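Local coordinates for protein reducing end xylose-releasing exo-oligoxylanase (Bacillus halodurans, PDB 1WU4) that hydrolyses xylo-oligosaccharides of three or more units, releasing xylose from the reducing end with inversion of anomeric configuration, at residues N16-F21 and D345-T350; Y204-L209 and A275-G280; A269-D274 and S331-D336; H319-I324 and C363-A368. The protein carries 1 engineered substitution. All coordinates share one frame; numbering follows the deposited sequence.

All four contacts are joined by packing in the order 4, 1, 3, 2; interaction 1 touches both interaction 3 and interaction 4. Leu17 CD2 of interaction 1 reaches Ser331 CB of interaction 3 at 3.7 Å, and Phe347 CZ meets Ala368 CB of interaction 4 at 3.6 Å. Interactions 2 and 3 share helix 265-278, where Ala275 CB lies 3.6 Å from Ala333 CB. Interaction 4 is nearest to catalysis: the side chain of Leu364 is about 6 Å from that of Glu70, the probable proton donor, and about 9 Å from that of Asp263, the probable proton acceptor. The bound nickel ion lies about 8 Å from the Trp348 side chain of interaction 1.

Interaction 1. Residues N16-F21 and D345-T350; sequences NLFKEF and DLFWNT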
# COMPACT_ATOMS: atom_id res chain seq x y z
N ASN A 16 -17.14 8.26 5.74
CA ASN A 16 -16.43 8.49 6.99
C ASN A 16 -17.01 7.40 7.88
O ASN A 16 -18.01 7.61 8.57
CB ASN A 16 -16.77 9.87 7.57
CG ASN A 16 -15.98 10.19 8.82
OD1 ASN A 16 -15.51 9.29 9.52
ND2 ASN A 16 -15.84 11.47 9.12
N LEU A 17 -16.40 6.22 7.84
CA LEU A 17 -16.90 5.10 8.62
C LEU A 17 -16.83 5.35 10.12
O LEU A 17 -17.69 4.88 10.85
CB LEU A 17 -16.16 3.82 8.23
CG LEU A 17 -16.82 2.51 8.69
CD1 LEU A 17 -18.29 2.48 8.29
CD2 LEU A 17 -16.07 1.33 8.07
N PHE A 18 -15.82 6.07 10.58
CA PHE A 18 -15.73 6.37 12.01
C PHE A 18 -17.01 7.10 12.42
O PHE A 18 -17.63 6.77 13.44
CB PHE A 18 -14.55 7.29 12.33
CG PHE A 18 -13.20 6.62 12.32
CD1 PHE A 18 -12.97 5.47 13.07
CD2 PHE A 18 -12.14 7.19 11.63
CE1 PHE A 18 -11.69 4.90 13.13
CE2 PHE A 18 -10.87 6.63 11.68
CZ PHE A 18 -10.64 5.49 12.43
N LYS A 19 -17.39 8.10 11.64
CA LYS A 19 -18.58 8.89 11.94
C LYS A 19 -19.85 8.05 11.88
O LYS A 19 -20.72 8.16 12.75
CB LYS A 19 -18.69 10.06 10.95
CG LYS A 19 -19.86 10.99 11.21
CD LYS A 19 -19.84 12.16 10.24
CE LYS A 19 -21.04 13.07 10.44
NZ LYS A 19 -22.32 12.36 10.16
N GLU A 20 -19.96 7.20 10.87
CA GLU A 20 -21.13 6.35 10.73
C GLU A 20 -21.23 5.36 11.89
O GLU A 20 -22.33 4.90 12.22
CB GLU A 20 -21.09 5.61 9.39
CG GLU A 20 -21.28 6.55 8.20
CD GLU A 20 -21.38 5.83 6.87
OE1 GLU A 20 -21.59 6.52 5.84
OE2 GLU A 20 -21.24 4.59 6.84
N PHE A 21 -20.10 5.05 12.52
CA PHE A 21 -20.08 4.13 13.65
C PHE A 21 -20.18 4.82 15.01
O PHE A 21 -19.92 4.20 16.04
CB PHE A 21 -18.84 3.23 13.59
CG PHE A 21 -18.94 2.10 12.60
CD1 PHE A 21 -20.17 1.76 12.02
CD2 PHE A 21 -17.82 1.34 12.28
CE1 PHE A 21 -20.27 0.70 11.13
CE2 PHE A 21 -17.92 0.27 11.39
CZ PHE A 21 -19.14 -0.05 10.82
N ASP A 345 -13.71 -0.17 16.29
CA ASP A 345 -13.56 0.22 17.69
C ASP A 345 -12.21 -0.24 18.24
O ASP A 345 -11.55 0.49 18.98
CB ASP A 345 -14.68 -0.36 18.56
CG ASP A 345 -16.02 0.31 18.33
OD1 ASP A 345 -16.05 1.47 17.86
OD2 ASP A 345 -17.05 -0.33 18.63
N LEU A 346 -11.81 -1.46 17.88
CA LEU A 346 -10.54 -1.99 18.35
C LEU A 346 -9.41 -1.07 17.90
O LEU A 346 -8.52 -0.72 18.68
CB LEU A 346 -10.31 -3.40 17.81
CG LEU A 346 -8.99 -4.07 18.21
CD1 LEU A 346 -8.90 -4.19 19.73
CD2 LEU A 346 -8.89 -5.45 17.56
N PHE A 347 -9.45 -0.68 16.63
CA PHE A 347 -8.44 0.20 16.06
C PHE A 347 -8.43 1.55 16.78
O PHE A 347 -7.36 2.06 17.12
CB PHE A 347 -8.71 0.37 14.56
CG PHE A 347 -7.77 1.33 13.86
CD1 PHE A 347 -6.40 1.25 14.06
CD2 PHE A 347 -8.27 2.28 12.98
CE1 PHE A 347 -5.53 2.11 13.38
CE2 PHE A 347 -7.42 3.14 12.30
CZ PHE A 347 -6.04 3.06 12.50
N TRP A 348 -9.60 2.11 17.02
CA TRP A 348 -9.68 3.39 17.71
C TRP A 348 -9.03 3.29 19.09
O TRP A 348 -8.36 4.23 19.54
CB TRP A 348 -11.14 3.83 17.86
CG TRP A 348 -11.29 5.21 18.44
CD1 TRP A 348 -11.33 5.55 19.76
CD2 TRP A 348 -11.39 6.43 17.71
NE1 TRP A 348 -11.45 6.92 19.90
CE2 TRP A 348 -11.49 7.48 18.65
CE3 TRP A 348 -11.41 6.75 16.34
CZ2 TRP A 348 -11.61 8.82 18.27
CZ3 TRP A 348 -11.52 8.09 15.96
CH2 TRP A 348 -11.62 9.11 16.93
N ASN A 349 -9.20 2.15 19.74
CA ASN A 349 -8.65 1.94 21.07
C ASN A 349 -7.22 1.40 21.08
O ASN A 349 -6.72 0.97 22.12
CB ASN A 349 -9.57 1.01 21.86
CG ASN A 349 -10.93 1.63 22.12
OD1 ASN A 349 -11.96 1.02 21.85
ND2 ASN A 349 -10.93 2.85 22.64
N THR A 350 -6.57 1.43 19.92
CA THR A 350 -5.19 0.96 19.81
C THR A 350 -4.28 2.13 19.47
O THR A 350 -4.39 2.73 18.41
CB THR A 350 -5.04 -0.09 18.68
OG1 THR A 350 -5.90 -1.21 18.95
CG2 THR A 350 -3.60 -0.58 18.58
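Phe18 sends its ring out with CG anti to the carbonyl carbon and beside the backbone N (chi1 -76°), while Trp348 has CG anti to the backbone N (chi1 -174°); together these rotations bring the benzene side of the indole to the Phe18 ring. The pair is a T-shaped (edge-to-face) stack in which the tryptophan supplies the edge and the phenylalanine the face. The ring planes stand 74° apart and the centroids of the Phe18 ring and the six-membered ring of Trp348 are separated by 5.2 Å. Trp348 CE3 lies over the rim of the face rather than its middle, 3.7 Å from Phe18 CE1 and 3.8 Å from CD1. At its far end the same phenylalanine meets Phe347: CZ of Phe18 is 4.0 Å from CE2 of Phe347, an apolar touch at the edge of the Phe18 ring, with the two side chains crossing at about a right angle. A flat, wholly apolar ring suits a buried place where one neighbour meets its face and another its edge. A serine in place of Phe18 would probably leave the indole edge of Trp348 without the ring face it points at and open a gap beside Phe347. At the start of the segment, Asn16 is the N-cap of helix 17-20, its OD1 accepting from Lys19 N at 3.1 Å. Elsewhere on its indole, Trp348 is stacked with Tyr23 and in cation-pi contact with Arg31. Helix 358-372 also packs on Phe18 and Phe347, and the contact thus joins the N-terminal segment to helices of the (alpha/alpha)6 barrel characteristic of glycoside hydrolase family 8.

Interaction 2. Residues Y204-L209 and A275-G280; sequences YELFSL and AEWFGG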
# COMPACT_ATOMS: atom_id res chain seq x y z
N TYR A 204 -4.78 0.38 -10.52
CA TYR A 204 -4.72 0.10 -11.95
C TYR A 204 -5.89 0.72 -12.72
O TYR A 204 -5.74 1.10 -13.87
CB TYR A 204 -4.65 -1.42 -12.19
CG TYR A 204 -3.65 -2.14 -11.31
CD1 TYR A 204 -2.54 -1.47 -10.78
CD2 TYR A 204 -3.85 -3.46 -10.94
CE1 TYR A 204 -1.67 -2.10 -9.90
CE2 TYR A 204 -2.98 -4.11 -10.07
CZ TYR A 204 -1.90 -3.42 -9.54
OH TYR A 204 -1.09 -4.03 -8.61
N GLU A 205 -7.05 0.81 -12.07
CA GLU A 205 -8.21 1.43 -12.71
C GLU A 205 -7.85 2.87 -13.07
O GLU A 205 -8.18 3.37 -14.14
CB GLU A 205 -9.41 1.43 -11.76
CG GLU A 205 -9.91 0.06 -11.38
CD GLU A 205 -10.88 -0.51 -12.41
OE1 GLU A 205 -10.62 -0.37 -13.62
OE2 GLU A 205 -11.89 -1.10 -11.99
N LEU A 206 -7.16 3.54 -12.15
CA LEU A 206 -6.76 4.91 -12.39
C LEU A 206 -5.65 4.97 -13.43
O LEU A 206 -5.61 5.88 -14.25
CB LEU A 206 -6.34 5.57 -11.07
CG LEU A 206 -7.50 5.66 -10.07
CD1 LEU A 206 -7.00 6.16 -8.72
CD2 LEU A 206 -8.59 6.59 -10.61
N PHE A 207 -4.74 3.99 -13.41
CA PHE A 207 -3.68 3.97 -14.41
C PHE A 207 -4.31 3.82 -15.80
O PHE A 207 -3.79 4.33 -16.79
CB PHE A 207 -2.71 2.81 -14.17
CG PHE A 207 -1.91 2.92 -12.89
CD1 PHE A 207 -1.84 4.10 -12.16
CD2 PHE A 207 -1.20 1.81 -12.44
CE1 PHE A 207 -1.07 4.18 -10.99
CE2 PHE A 207 -0.43 1.88 -11.27
CZ PHE A 207 -0.37 3.07 -10.55
N SER A 208 -5.44 3.12 -15.87
CA SER A 208 -6.10 2.91 -17.16
C SER A 208 -6.67 4.21 -17.71
O SER A 208 -7.07 4.28 -18.88
CB SER A 208 -7.22 1.86 -17.04
OG SER A 208 -8.43 2.41 -16.52
N LEU A 209 -6.69 5.25 -16.88
CA LEU A 209 -7.20 6.55 -17.30
C LEU A 209 -6.07 7.56 -17.51
O LEU A 209 -6.18 8.45 -18.36
CB LEU A 209 -8.15 7.12 -16.24
CG LEU A 209 -9.38 6.30 -15.85
CD1 LEU A 209 -10.12 7.01 -14.73
CD2 LEU A 209 -10.28 6.11 -17.06
N ALA A 275 -13.05 -1.16 -2.43
CA ALA A 275 -14.50 -1.15 -2.27
C ALA A 275 -15.00 0.28 -2.15
O ALA A 275 -16.02 0.65 -2.74
CB ALA A 275 -14.90 -1.95 -1.04
N GLU A 276 -14.29 1.10 -1.38
CA GLU A 276 -14.69 2.49 -1.19
C GLU A 276 -14.57 3.30 -2.48
O GLU A 276 -15.48 4.06 -2.83
CB GLU A 276 -13.84 3.14 -0.10
CG GLU A 276 -14.16 4.62 0.16
CD GLU A 276 -15.64 4.87 0.39
OE1 GLU A 276 -16.33 3.97 0.91
OE2 GLU A 276 -16.11 5.98 0.06
N TRP A 277 -13.46 3.14 -3.18
CA TRP A 277 -13.23 3.88 -4.42
C TRP A 277 -14.06 3.42 -5.61
O TRP A 277 -14.67 4.24 -6.30
CB TRP A 277 -11.75 3.82 -4.81
CG TRP A 277 -10.84 4.71 -4.01
CD1 TRP A 277 -11.17 5.47 -2.92
CD2 TRP A 277 -9.44 4.92 -4.25
NE1 TRP A 277 -10.05 6.15 -2.47
CE2 TRP A 277 -8.98 5.82 -3.26
CE3 TRP A 277 -8.53 4.43 -5.20
CZ2 TRP A 277 -7.65 6.25 -3.20
CZ3 TRP A 277 -7.21 4.86 -5.14
CH2 TRP A 277 -6.78 5.75 -4.14
N PHE A 278 -14.09 2.12 -5.86
CA PHE A 278 -14.81 1.62 -7.02
C PHE A 278 -16.08 0.81 -6.79
O PHE A 278 -16.65 0.27 -7.73
CB PHE A 278 -13.83 0.86 -7.91
CG PHE A 278 -12.85 1.76 -8.60
CD1 PHE A 278 -13.22 2.48 -9.73
CD2 PHE A 278 -11.58 1.98 -8.05
CE1 PHE A 278 -12.35 3.40 -10.31
CE2 PHE A 278 -10.71 2.90 -8.63
CZ PHE A 278 -11.09 3.61 -9.76
N GLY A 279 -16.52 0.75 -5.54
CA GLY A 279 -17.75 0.03 -5.24
C GLY A 279 -17.59 -1.29 -4.52
O GLY A 279 -16.62 -2.03 -4.74
N GLY A 280 -18.55 -1.60 -3.67
CA GLY A 280 -18.50 -2.85 -2.94
C GLY A 280 -18.83 -4.01 -3.86
O GLY A 280 -19.23 -3.82 -5.01
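Glu205 meets Phe278 through its aliphatic part, in a CH-pi contact: CB sits over one face of the ring, 3.8 Å from the centroid and 29° off the ring normal, and its shortest approach is to CZ of Phe278, at 3.4 Å. With chi1 at -64°, CG also lies over the ring, near its centre; the bend at chi2 (-84°) then turns the carboxylate aside, where OE2 forms a salt bridge with Arg227. Glutamate suits the place by pairing apolar methylenes with a charged end. The remaining contacts are purely apolar and belong to the two branches of Leu206. CD2 comes to the edge of the phenylalanine, 4.0 Å from Phe278 CZ, and CD1 touches Trp277 CZ3 at 3.8 Å, the leucine crossing the indole at about a right angle. Replacing Phe278 by an alanine would probably uncover the methylenes of Glu205 and open a gap beside Leu206. The chain turns out of the helix at Gly279, whose positive phi a residue with a side chain would adopt less easily. The contact joins the end of helix 265-278 to helix 201-210, with helix 8-11 bringing Phe9 against Leu206 and Phe278, and helix 216-233 packing on Glu205.

Interaction 3. Residues A269-D274 and S331-D336; sequences ANIGLD and SLASVD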
# COMPACT_ATOMS: atom_id res chain seq x y z
N ALA A 269 -6.75 -4.34 3.83
CA ALA A 269 -6.78 -2.89 3.64
C ALA A 269 -7.03 -2.53 2.18
O ALA A 269 -7.82 -1.63 1.89
CB ALA A 269 -5.47 -2.27 4.12
N ASN A 270 -6.34 -3.22 1.28
CA ASN A 270 -6.49 -2.99 -0.15
C ASN A 270 -7.91 -3.27 -0.62
O ASN A 270 -8.46 -2.54 -1.44
CB ASN A 270 -5.52 -3.86 -0.95
CG ASN A 270 -4.07 -3.53 -0.69
OD1 ASN A 270 -3.73 -2.40 -0.32
ND2 ASN A 270 -3.19 -4.50 -0.91
N ILE A 271 -8.50 -4.33 -0.09
CA ILE A 271 -9.86 -4.70 -0.45
C ILE A 271 -10.82 -3.62 0.05
O ILE A 271 -11.77 -3.26 -0.64
CB ILE A 271 -10.23 -6.07 0.14
CG1 ILE A 271 -9.43 -7.15 -0.59
CG2 ILE A 271 -11.72 -6.34 0.01
CD1 ILE A 271 -9.58 -8.54 -0.02
N GLY A 272 -10.55 -3.09 1.24
CA GLY A 272 -11.39 -2.04 1.77
C GLY A 272 -11.32 -0.77 0.94
O GLY A 272 -12.35 -0.16 0.65
N LEU A 273 -10.12 -0.35 0.56
CA LEU A 273 -9.99 0.87 -0.23
C LEU A 273 -10.58 0.72 -1.62
O LEU A 273 -11.21 1.65 -2.14
CB LEU A 273 -8.52 1.31 -0.31
CG LEU A 273 -8.32 2.71 -0.89
CD1 LEU A 273 -9.05 3.74 -0.03
CD2 LEU A 273 -6.84 3.03 -0.95
N ASP A 274 -10.39 -0.44 -2.24
CA ASP A 274 -10.95 -0.68 -3.57
C ASP A 274 -12.48 -0.62 -3.50
O ASP A 274 -13.12 -0.07 -4.39
CB ASP A 274 -10.48 -2.04 -4.12
CG ASP A 274 -11.03 -2.34 -5.51
OD1 ASP A 274 -11.11 -1.41 -6.34
OD2 ASP A 274 -11.35 -3.51 -5.78
N SER A 331 -13.05 -2.98 6.90
CA SER A 331 -14.47 -2.76 7.16
C SER A 331 -15.14 -1.91 6.08
O SER A 331 -16.36 -1.94 5.94
CB SER A 331 -14.67 -2.11 8.53
OG SER A 331 -14.28 -2.99 9.57
N LEU A 332 -14.36 -1.14 5.32
CA LEU A 332 -14.94 -0.32 4.27
C LEU A 332 -15.57 -1.19 3.18
O LEU A 332 -16.40 -0.72 2.40
CB LEU A 332 -13.87 0.59 3.64
CG LEU A 332 -13.40 1.76 4.51
CD1 LEU A 332 -12.13 2.36 3.92
CD2 LEU A 332 -14.50 2.81 4.60
N ALA A 333 -15.19 -2.47 3.15
CA ALA A 333 -15.73 -3.41 2.17
C ALA A 333 -16.88 -4.24 2.74
O ALA A 333 -17.46 -5.06 2.03
CB ALA A 333 -14.62 -4.33 1.66
N SER A 334 -17.21 -4.03 4.01
CA SER A 334 -18.31 -4.75 4.64
C SER A 334 -18.81 -3.91 5.81
O SER A 334 -18.71 -4.31 6.97
CB SER A 334 -17.83 -6.11 5.15
OG SER A 334 -18.94 -6.92 5.52
N VAL A 335 -19.35 -2.74 5.49
CA VAL A 335 -19.83 -1.82 6.51
C VAL A 335 -20.93 -2.38 7.41
O VAL A 335 -21.09 -1.94 8.54
CB VAL A 335 -20.32 -0.50 5.87
CG1 VAL A 335 -19.18 0.15 5.10
CG2 VAL A 335 -21.50 -0.76 4.96
N ASP A 336 -21.67 -3.36 6.90
CA ASP A 336 -22.75 -3.98 7.68
C ASP A 336 -22.33 -5.35 8.18
O ASP A 336 -23.17 -6.12 8.67
CB ASP A 336 -24.01 -4.10 6.83
CG ASP A 336 -24.57 -2.76 6.41
OD1 ASP A 336 -24.84 -1.92 7.30
OD2 ASP A 336 -24.75 -2.54 5.19
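Leu332 and Ala333 point their CB atoms at the backbone of helix 265-278, and the surface they meet is largely main chain. Leu332 CB rests 3.4 Å from the carbonyl oxygen of Gly272, with CD1 more loosely near the same atom. Ala333 comes in beside it: its methyl carbon CB is 4.0 Å from Gly272 CA and 3.8 Å from Ile271 O. Gly272, with no side chain, presents bare backbone, and its CA is 4.6 Å from that of Ala333; the small alanine suits the other half of this fit. Ile271 adds the one contact between side chains. Its CG2 branch, anti to the backbone N, lies 3.9 Å from Ala333 CB, whereas the end of the side chain leads away; Ile271 also packs on Trp283 and Glu287 of helix 282-295. No hydrogen bond links the two segments, so the fit depends on shape. Behind it, the Ser331 hydroxyl is bonded to Gln292 and to the Ala340 carbonyl, and Leu17 covers Leu332. A 3-10 turn following helix 320-329 is thus fitted against a glycine in helix 265-278, a close glycine-alanine approach of helical segments within the (alpha/alpha)6 barrel.

Interaction 4. Residues H319-I324 and C363-A368; sequences HPVGLI and CLYLFA
Gly322 and Leu364 have the nearest CA atoms across the contact, 5.5 Å apart, with the CD2 methyl carbon of Leu364 lying 3.8 Å from Gly322 CA. That methyl is also 3.8 Å from Gly322 O. A side chain at the glycine would crowd it, since a CB would stand only 3.0 Å from Leu364 CD2. Beside this pair, Val321 meets Tyr365 with its CG1 branch, which lies anti to the backbone N (chi1 171°). CG1 reaches CD1 of the tyrosine at 3.8 Å, meeting the ring at its edge and near its plane. A beta-branched valine fits here, offering a methyl close to the backbone. Helices 320-329 and 358-372 belong to the (alpha/alpha)6 barrel of glycoside hydrolase family 8, and at this contact they pack through a glycine on one helix and a leucine on the other. Leu364 lies near the catalytic centre, its side chain about 6 Å from that of Glu70, the probable proton donor. Farther out, Tyr365 carries its hydroxyl away from Val321 to hydrogen-bond with Thr350 O and Arg31, which probably helps to hold the ring in place, and Phe347 packs on the ring edge-to-face. At the start of helix 320-329, where His319 is the N-cap residue, Asp361 accepts from Gly322 N through OD1 and is hydrogen-bonded to His319 ND1 through OD2, tying that helix end to helix 358-372.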
# COMPACT_ATOMS: atom_id res chain seq x y z
N HIS A 319 3.90 -7.55 13.84
CA HIS A 319 3.22 -6.27 13.64
C HIS A 319 1.73 -6.35 13.96
O HIS A 319 0.89 -6.12 13.09
CB HIS A 319 3.43 -5.81 12.20
CG HIS A 319 4.87 -5.66 11.81
ND1 HIS A 319 5.65 -4.61 12.25
CD2 HIS A 319 5.68 -6.45 11.07
CE1 HIS A 319 6.88 -4.76 11.78
NE2 HIS A 319 6.92 -5.87 11.07
N PRO A 320 1.38 -6.67 15.21
CA PRO A 320 -0.03 -6.78 15.60
C PRO A 320 -0.84 -5.49 15.44
O PRO A 320 -2.03 -5.54 15.11
CB PRO A 320 0.04 -7.27 17.05
CG PRO A 320 1.37 -6.76 17.52
CD PRO A 320 2.26 -7.02 16.34
N VAL A 321 -0.21 -4.34 15.67
CA VAL A 321 -0.91 -3.07 15.52
C VAL A 321 -1.25 -2.87 14.04
O VAL A 321 -2.34 -2.41 13.70
CB VAL A 321 -0.05 -1.89 16.05
CG1 VAL A 321 -0.70 -0.56 15.69
CG2 VAL A 321 0.09 -2.00 17.56
N GLY A 322 -0.31 -3.23 13.16
CA GLY A 322 -0.57 -3.11 11.73
C GLY A 322 -1.71 -4.03 11.32
O GLY A 322 -2.54 -3.66 10.50
N LEU A 323 -1.74 -5.23 11.89
CA LEU A 323 -2.80 -6.18 11.58
C LEU A 323 -4.15 -5.58 12.00
O LEU A 323 -5.12 -5.63 11.24
CB LEU A 323 -2.55 -7.52 12.28
CG LEU A 323 -3.61 -8.62 12.13
CD1 LEU A 323 -3.98 -8.80 10.66
CD2 LEU A 323 -3.07 -9.92 12.71
N ILE A 324 -4.21 -5.01 13.20
CA ILE A 324 -5.44 -4.39 13.69
C ILE A 324 -5.89 -3.29 12.73
O ILE A 324 -7.06 -3.21 12.35
CB ILE A 324 -5.23 -3.78 15.10
CG1 ILE A 324 -5.05 -4.89 16.13
CG2 ILE A 324 -6.40 -2.86 15.46
CD1 ILE A 324 -4.71 -4.38 17.52
N CYS A 363 2.67 2.99 9.42
CA CYS A 363 2.33 3.37 8.06
C CYS A 363 0.92 2.82 7.80
O CYS A 363 0.05 3.54 7.30
CB CYS A 363 3.30 2.76 7.04
SG CYS A 363 4.90 3.59 6.95
N LEU A 364 0.71 1.56 8.15
CA LEU A 364 -0.59 0.92 7.97
C LEU A 364 -1.64 1.65 8.80
O LEU A 364 -2.79 1.81 8.38
CB LEU A 364 -0.51 -0.56 8.37
CG LEU A 364 -0.04 -1.56 7.31
CD1 LEU A 364 1.17 -1.04 6.57
CD2 LEU A 364 0.26 -2.89 7.98
N TYR A 365 -1.23 2.10 9.98
CA TYR A 365 -2.09 2.81 10.91
C TYR A 365 -2.58 4.13 10.28
O TYR A 365 -3.78 4.41 10.27
CB TYR A 365 -1.31 3.09 12.19
CG TYR A 365 -2.13 3.50 13.40
CD1 TYR A 365 -2.20 2.68 14.53
CD2 TYR A 365 -2.78 4.74 13.44
CE1 TYR A 365 -2.88 3.09 15.67
CE2 TYR A 365 -3.46 5.15 14.58
CZ TYR A 365 -3.50 4.32 15.69
OH TYR A 365 -4.14 4.74 16.83
N LEU A 366 -1.66 4.93 9.76
CA LEU A 366 -2.07 6.20 9.16
C LEU A 366 -2.96 5.99 7.94
O LEU A 366 -3.93 6.72 7.75
CB LEU A 366 -0.85 7.06 8.78
CG LEU A 366 -1.17 8.41 8.13
CD1 LEU A 366 -2.12 9.21 9.01
CD2 LEU A 366 0.11 9.19 7.89
N PHE A 367 -2.65 5.00 7.11
CA PHE A 367 -3.49 4.74 5.95
C PHE A 367 -4.92 4.41 6.39
O PHE A 367 -5.89 4.90 5.82
CB PHE A 367 -2.94 3.59 5.10
CG PHE A 367 -1.81 3.98 4.19
CD1 PHE A 367 -1.84 5.17 3.47
CD2 PHE A 367 -0.72 3.13 4.03
CE1 PHE A 367 -0.81 5.51 2.59
CE2 PHE A 367 0.32 3.46 3.16
CZ PHE A 367 0.28 4.65 2.44
N ALA A 368 -5.04 3.59 7.43
CA ALA A 368 -6.35 3.22 7.95
C ALA A 368 -7.08 4.42 8.55
O ALA A 368 -8.30 4.55 8.42
CB ALA A 368 -6.21 2.12 8.99